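Local coordinates for putative phosphonate binding protein for ABC transporter (Prochlorococcus marinus str. MIT 9301, PDB 5LQ5), which binds inorganic phosphite strongly, and methylphosphonate and phosphate only very weakly, probably as the periplasmic solute-binding component of an ABC transporter, at residues L60-G65 / V204-V209. Sequence-based numbering, arbitrary orientation.
With PO3 (phosphite ion), chain B.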
loop_
_atom_site.group_PDB
_atom_site.type_symbol
_atom_site.label_atom_id
_atom_site.label_comp_id
_atom_site.label_asym_id
_atom_site.label_seq_id
_atom_site.Cartn_x
_atom_site.Cartn_y
_atom_site.Cartn_z
ATOM N N LEU A 60 10.316 4.331 -11.093
ATOM C CA LEU A 60 8.910 4.028 -11.224
ATOM C C LEU A 60 8.531 3.181 -10.019
ATOM O O LEU A 60 9.057 2.089 -9.847
ATOM C CB LEU A 60 8.643 3.239 -12.493
ATOM C CG LEU A 60 7.197 2.768 -12.692
ATOM C CD1 LEU A 60 6.221 3.921 -12.893
ATOM C CD2 LEU A 60 7.184 1.829 -13.898
ATOM N N VAL A 61 7.672 3.696 -9.163
ATOM C CA VAL A 61 7.406 3.091 -7.845
ATOM C C VAL A 61 5.926 2.953 -7.569
ATOM O O VAL A 61 5.159 3.878 -7.806
ATOM C CB VAL A 61 8.052 3.905 -6.711
ATOM C CG1 VAL A 61 7.770 3.319 -5.343
ATOM C CG2 VAL A 61 9.553 3.995 -6.894
ATOM N N TRP A 62 5.548 1.769 -7.110
ATOM C CA TRP A 62 4.221 1.449 -6.580
ATOM C C TRP A 62 4.137 1.922 -5.136
ATOM O O TRP A 62 4.735 1.316 -4.230
ATOM C CB TRP A 62 3.975 -0.021 -6.707
ATOM C CG TRP A 62 2.637 -0.537 -6.292
ATOM C CD1 TRP A 62 2.386 -1.371 -5.235
ATOM C CD2 TRP A 62 1.382 -0.281 -6.903
ATOM N NE1 TRP A 62 1.047 -1.679 -5.166
ATOM C CE2 TRP A 62 0.403 -1.017 -6.173
ATOM C CE3 TRP A 62 0.965 0.508 -7.980
ATOM C CZ2 TRP A 62 -0.954 -0.985 -6.493
ATOM C CZ3 TRP A 62 -0.405 0.530 -8.297
ATOM C CH2 TRP A 62 -1.336 -0.235 -7.554
ATOM N N PHE A 63 3.513 3.087 -4.969
ATOM C CA PHE A 63 3.359 3.742 -3.683
ATOM C C PHE A 63 1.942 3.526 -3.110
ATOM O O PHE A 63 0.972 3.269 -3.847
ATOM C CB PHE A 63 3.590 5.255 -3.803
ATOM C CG PHE A 63 5.035 5.677 -3.777
ATOM C CD1 PHE A 63 5.815 5.450 -2.641
ATOM C CD2 PHE A 63 5.632 6.278 -4.872
ATOM C CE1 PHE A 63 7.159 5.838 -2.598
ATOM C CE2 PHE A 63 6.950 6.692 -4.825
ATOM C CZ PHE A 63 7.729 6.447 -3.684
ATOM N N GLY A 64 1.815 3.659 -1.794
ATOM C CA GLY A 64 0.569 3.855 -1.146
ATOM C C GLY A 64 0.155 5.323 -1.254
ATOM O O GLY A 64 0.932 6.155 -1.734
ATOM N N GLY A 65 -1.033 5.654 -0.763
ATOM C CA GLY A 65 -1.510 7.049 -0.819
ATOM C C GLY A 65 -0.596 8.024 -0.092
ATOM O O GLY A 65 -0.099 8.991 -0.679
ATOM N N VAL A 204 -8.734 6.998 -0.890
ATOM C CA VAL A 204 -7.840 6.743 -2.048
ATOM C C VAL A 204 -6.532 6.115 -1.548
ATOM O O VAL A 204 -6.069 6.460 -0.477
ATOM C CB VAL A 204 -7.530 8.022 -2.855
ATOM C CG1 VAL A 204 -6.614 8.963 -2.107
ATOM C CG2 VAL A 204 -6.911 7.667 -4.179
ATOM N N ASP A 205 -5.913 5.233 -2.334
ATOM C CA ASP A 205 -4.681 4.583 -1.874
ATOM C C ASP A 205 -3.616 4.438 -2.975
ATOM O O ASP A 205 -2.913 5.418 -3.309
ATOM C CB ASP A 205 -4.996 3.291 -1.106
ATOM C CG ASP A 205 -3.817 2.823 -0.208
ATOM O OD1 ASP A 205 -2.699 3.413 -0.287
ATOM O OD2 ASP A 205 -4.036 1.923 0.645
ATOM N N TYR A 206 -3.410 3.216 -3.465
ATOM C CA TYR A 206 -2.185 2.931 -4.196
ATOM C C TYR A 206 -2.115 3.564 -5.568
ATOM O O TYR A 206 -3.133 3.756 -6.234
ATOM C CB TYR A 206 -1.977 1.431 -4.358
ATOM C CG TYR A 206 -1.733 0.647 -3.094
ATOM C CD1 TYR A 206 -0.456 0.226 -2.783
ATOM C CD2 TYR A 206 -2.763 0.252 -2.251
ATOM C CE1 TYR A 206 -0.183 -0.526 -1.662
ATOM C CE2 TYR A 206 -2.515 -0.504 -1.091
ATOM C CZ TYR A 206 -1.231 -0.921 -0.820
ATOM O OH TYR A 206 -1.034 -1.684 0.336
ATOM N N HIS A 207 -0.893 3.872 -5.991
ATOM C CA HIS A 207 -0.628 4.436 -7.308
ATOM C C HIS A 207 0.821 4.375 -7.720
ATOM O O HIS A 207 1.725 4.369 -6.870
ATOM C CB HIS A 207 -1.135 5.876 -7.387
ATOM C CG HIS A 207 -0.516 6.830 -6.407
ATOM N ND1 HIS A 207 -0.796 6.809 -5.054
ATOM C CD2 HIS A 207 0.303 7.887 -6.599
ATOM C CE1 HIS A 207 -0.139 7.793 -4.461
ATOM N NE2 HIS A 207 0.527 8.463 -5.377
ATOM N N TRP A 208 1.021 4.289 -9.033
ATOM C CA TRP A 208 2.324 4.372 -9.648
ATOM C C TRP A 208 2.754 5.808 -9.791
ATOM O O TRP A 208 1.998 6.636 -10.274
ATOM C CB TRP A 208 2.334 3.754 -11.041
ATOM C CG TRP A 208 2.260 2.251 -11.094
ATOM C CD1 TRP A 208 1.188 1.472 -11.474
ATOM C CD2 TRP A 208 3.336 1.346 -10.823
ATOM N NE1 TRP A 208 1.538 0.154 -11.409
ATOM C CE2 TRP A 208 2.848 0.047 -11.033
ATOM C CE3 TRP A 208 4.649 1.515 -10.398
ATOM C CZ2 TRP A 208 3.644 -1.077 -10.841
ATOM C CZ3 TRP A 208 5.445 0.402 -10.226
ATOM C CH2 TRP A 208 4.937 -0.874 -10.438
ATOM N N VAL A 209 4.010 6.059 -9.461
ATOM C CA VAL A 209 4.655 7.351 -9.579
ATOM C C VAL A 209 5.936 7.192 -10.377
ATOM O O VAL A 209 6.753 6.335 -10.057
ATOM C CB VAL A 209 4.951 7.987 -8.211
ATOM C CG1 VAL A 209 5.586 9.369 -8.382
ATOM C CG2 VAL A 209 3.673 8.102 -7.368
HETATM P P PO3 B . -0.573 1.446 1.985
HETATM O O1 PO3 B . -2.122 1.334 2.181
HETATM O O2 PO3 B . -0.002 2.918 2.108
HETATM O O3 PO3 B . 0.184 0.459 2.917
#
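At the phosphite site of this periplasmic binding protein, strands 60-63 and 207-209 pair antiparallel inside the mixed sheet of one lobe; the turn after the first and the loop before the second bring Gly64, Asp205 and Tyr206 to the ligand. Asp205 OD2 lies 2.5 Å from phosphite O1, so close that one of the two groups probably carries a proton. Its other oxygen, Asp205 OD1, accepts the N-H of Gly65 through its anti lone pair (Gly65 N to OD1 2.8 Å), which fixes the carboxylate between the ligand and the N-terminal end of helix 65-74; the helix end would tend to stabilise negative charge there. Gly64, the N-cap residue, brings its CA within 3.4 Å of phosphite O2. Phosphorus lies obliquely beside the CZ-OH end of Tyr206, 3.6 Å from OH, which is hydrogen-bonded to Asp13 and Asn176. Tyr46, Ser126, Thr127, Ser128 and His158 complete the grip on phosphite.

Behind this shell stands an aromatic cluster. Trp62, CG anti to its backbone N, lays one indole face against Tyr206, and Tyr206 CB lies 3.4 Å from Trp62 CZ2; the Trp62 five-membered ring and the Tyr206 ring run nearly parallel (17°) but slid apart, barely overlapping. The benzo edge of Trp62 turns toward the face of the Trp208 pyrrole ring, an edge-to-face pair with planes at 54°, while Trp62 CB rides over the six-membered ring of Trp208 in a CH-pi contact. Leu60 CG packs against Trp208 CE3. Backbone pairs Val61-Val209 and Phe63-His207 are each doubly hydrogen-bonded; on their face of the sheet, Val209 CG2 meets the Phe63 ring at its edge. His207, with CG in the crowded position between N and C (chi1 60°), folds back along its own chain, and His207 ND1 donates in the ring plane to Asp205 O at 3.1 Å.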